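Local coordinates for gala protein type 1, 3 or 4 (PDB 4XA9) that probably binds a small GTPase and may act as a GTPase activator, using a leucine-rich repeat scaffold, at residues V174-A179 with D200-H205. Sequence-based numbering, arbitrary orientation.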
ATOM      1  N   VAL A 174      -5.455   0.923  15.929  1.00 22.14           N
ATOM      2  CA  VAL A 174      -5.179   0.173  17.147  1.00 22.98           C
ATOM      3  C   VAL A 174      -4.415   1.027  18.158  1.00 26.96           C
ATOM      4  O   VAL A 174      -3.400   1.642  17.819  1.00 26.87           O
ATOM      5  CB  VAL A 174      -4.360  -1.101  16.844  1.00 22.65           C
ATOM      6  CG1 VAL A 174      -3.976  -1.808  18.130  1.00 25.55           C
ATOM      7  CG2 VAL A 174      -5.138  -2.029  15.932  1.00 20.06           C
ATOM      8  N   SER A 175      -4.898   1.073  19.397  1.00 26.86           N
ATOM      9  CA  SER A 175      -4.161   1.754  20.460  1.00 26.23           C
ATOM     10  C   SER A 175      -3.519   0.733  21.395  1.00 23.63           C
ATOM     11  O   SER A 175      -3.514  -0.457  21.104  1.00 22.02           O
ATOM     12  CB  SER A 175      -5.077   2.684  21.257  1.00 29.01           C
ATOM     13  OG  SER A 175      -5.979   1.935  22.054  1.00 33.40           O
ATOM     14  N   ASP A 176      -2.998   1.209  22.526  1.00 22.60           N
ATOM     15  CA  ASP A 176      -2.345   0.347  23.508  1.00 21.40           C
ATOM     16  C   ASP A 176      -3.274  -0.733  24.034  1.00 21.84           C
ATOM     17  O   ASP A 176      -2.836  -1.844  24.318  1.00 23.68           O
ATOM     18  CB  ASP A 176      -1.805   1.172  24.680  1.00 23.22           C
ATOM     19  CG  ASP A 176      -0.583   1.991  24.306  1.00 29.10           C
ATOM     20  OD1 ASP A 176       0.287   1.459  23.588  1.00 28.75           O
ATOM     21  OD2 ASP A 176      -0.489   3.162  24.735  1.00 29.63           O
ATOM     22  N   ILE A 177      -4.555  -0.400  24.160  1.00 25.89           N
ATOM     23  CA  ILE A 177      -5.565  -1.340  24.633  1.00 29.73           C
ATOM     24  C   ILE A 177      -5.604  -2.611  23.788  1.00 30.61           C
ATOM     25  O   ILE A 177      -5.618  -3.728  24.312  1.00 27.60           O
ATOM     26  CB  ILE A 177      -6.969  -0.707  24.617  1.00 32.52           C
ATOM     27  CG1 ILE A 177      -6.974   0.602  25.408  1.00 34.00           C
ATOM     28  CG2 ILE A 177      -8.006  -1.685  25.150  1.00 36.05           C
ATOM     29  CD1 ILE A 177      -6.568   0.441  26.846  1.00 36.42           C
ATOM     30  N   GLY A 178      -5.633  -2.430  22.474  1.00 28.52           N
ATOM     31  CA  GLY A 178      -5.665  -3.561  21.564  1.00 25.97           C
ATOM     32  C   GLY A 178      -4.326  -4.263  21.504  1.00 24.07           C
ATOM     33  O   GLY A 178      -4.257  -5.490  21.501  1.00 23.84           O
ATOM     34  N   ALA A 179      -3.256  -3.478  21.463  1.00 28.51           N
ATOM     35  CA  ALA A 179      -1.913  -4.030  21.322  1.00 26.55           C
ATOM     36  C   ALA A 179      -1.541  -4.892  22.523  1.00 24.88           C
ATOM     37  O   ALA A 179      -0.921  -5.944  22.371  1.00 28.50           O
ATOM     38  CB  ALA A 179      -0.898  -2.913  21.132  1.00 24.41           C
ATOM     39  N   ASP A 200       4.675   3.431  24.458  1.00 26.57           N
ATOM     40  CA  ASP A 200       5.547   2.680  25.357  1.00 24.47           C
ATOM     41  C   ASP A 200       4.768   1.796  26.326  1.00 22.05           C
ATOM     42  O   ASP A 200       5.302   0.822  26.844  1.00 22.92           O
ATOM     43  CB  ASP A 200       6.446   3.630  26.162  1.00 25.50           C
ATOM     44  CG  ASP A 200       7.525   4.269  25.317  1.00 26.82           C
ATOM     45  OD1 ASP A 200       7.806   3.758  24.210  1.00 26.04           O
ATOM     46  OD2 ASP A 200       8.103   5.279  25.763  1.00 28.70           O
ATOM     47  N   LYS A 201       3.510   2.146  26.577  1.00 24.50           N
ATOM     48  CA  LYS A 201       2.655   1.373  27.474  1.00 29.51           C
ATOM     49  C   LYS A 201       2.494  -0.095  27.057  1.00 29.22           C
ATOM     50  O   LYS A 201       2.301  -0.966  27.904  1.00 28.45           O
ATOM     51  CB  LYS A 201       1.269   2.016  27.570  1.00 36.59           C
ATOM     52  CG  LYS A 201       0.925   2.564  28.941  1.00 44.15           C
ATOM     53  CD  LYS A 201      -0.568   2.445  29.222  1.00 49.86           C
ATOM     54  CE  LYS A 201      -1.011   0.988  29.223  1.00 53.55           C
ATOM     55  NZ  LYS A 201      -2.464   0.823  29.514  1.00 57.24           N
ATOM     56  N   SER A 202       2.560  -0.373  25.759  1.00 24.81           N
ATOM     57  CA  SER A 202       2.383  -1.748  25.296  1.00 22.07           C
ATOM     58  C   SER A 202       3.646  -2.584  25.407  1.00 21.18           C
ATOM     59  O   SER A 202       3.582  -3.815  25.374  1.00 19.66           O
ATOM     60  CB  SER A 202       1.910  -1.777  23.842  1.00 22.01           C
ATOM     61  OG  SER A 202       0.651  -1.151  23.694  1.00 30.12           O
ATOM     62  N   THR A 203       4.798  -1.928  25.523  1.00 22.17           N
ATOM     63  CA  THR A 203       6.048  -2.619  25.228  1.00 20.92           C
ATOM     64  C   THR A 203       6.436  -3.647  26.282  1.00 22.91           C
ATOM     65  O   THR A 203       7.046  -4.667  25.943  1.00 25.62           O
ATOM     66  CB  THR A 203       7.200  -1.629  25.027  1.00 21.06           C
ATOM     67  OG1 THR A 203       7.413  -0.883  26.227  1.00 23.37           O
ATOM     68  CG2 THR A 203       6.874  -0.673  23.871  1.00 17.11           C
ATOM     69  N   LEU A 204       6.081  -3.402  27.544  1.00 22.71           N
ATOM     70  CA  LEU A 204       6.358  -4.381  28.590  1.00 22.36           C
ATOM     71  C   LEU A 204       5.657  -5.700  28.259  1.00 20.94           C
ATOM     72  O   LEU A 204       6.241  -6.776  28.377  1.00 22.47           O
ATOM     73  CB  LEU A 204       5.921  -3.868  29.969  1.00 21.37           C
ATOM     74  CG  LEU A 204       5.999  -4.905  31.091  1.00 25.05           C
ATOM     75  CD1 LEU A 204       7.425  -5.395  31.250  1.00 27.52           C
ATOM     76  CD2 LEU A 204       5.467  -4.342  32.407  1.00 25.02           C
ATOM     77  N   HIS A 205       4.415  -5.611  27.804  1.00 19.43           N
ATOM     78  CA  HIS A 205       3.660  -6.811  27.462  1.00 22.30           C
ATOM     79  C   HIS A 205       4.260  -7.559  26.277  1.00 24.21           C
ATOM     80  O   HIS A 205       4.177  -8.789  26.219  1.00 25.29           O
ATOM     81  CB  HIS A 205       2.203  -6.451  27.189  1.00 26.40           C
ATOM     82  CG  HIS A 205       1.513  -5.860  28.378  1.00 31.03           C
ATOM     83  ND1 HIS A 205       0.932  -6.633  29.359  1.00 32.96           N
ATOM     84  CD2 HIS A 205       1.341  -4.572  28.761  1.00 32.90           C
ATOM     85  CE1 HIS A 205       0.418  -5.849  30.288  1.00 34.58           C
ATOM     86  NE2 HIS A 205       0.654  -4.593  29.950  1.00 34.58           N
TER
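Asp176 and Ser202 form a polar contact where helix 176-184 begins and the chain leads into helix 203-207, on the helical side of a leucine-rich repeat array, near its C-terminal end. The CA atoms of Asp176 and Ser202 lie 5.5 Å apart, and a single hydrogen bond joins the segments: Ser202 OG donates to Asp176 OD1 at 2.6 Å, meeting it on the anti side, 26° out of the carboxylate plane. Both side chains leave the backbone toward the other segment, and with Asp176 CG and Ser202 OG each anti to the carbonyl carbon (chi1 -72° and -62°) the polar ends meet. Asp176 OD2 is hydrogen-bonded to Thr199 OG1 and also lies 3.5 Å from Lys201 CB. With a partner on each oxygen, the carboxylate is restrained against rotation. Lys201 makes no salt bridge here, its NZ being 5.7 Å from Asp176 OD2. One turn along, Ala179 CB packs against Ser202 OG at 3.5 Å, while Ile180 extends the packing to Lys201, Ser202 and His205. Ser175 OG, also bonded to Asp152 OD2, weakly caps helix 176-184, 3.5 Å from Ile177 N. Stacked convex-side helices, with short parallel strands lining the concave side, typify the leucine-rich repeat solenoid.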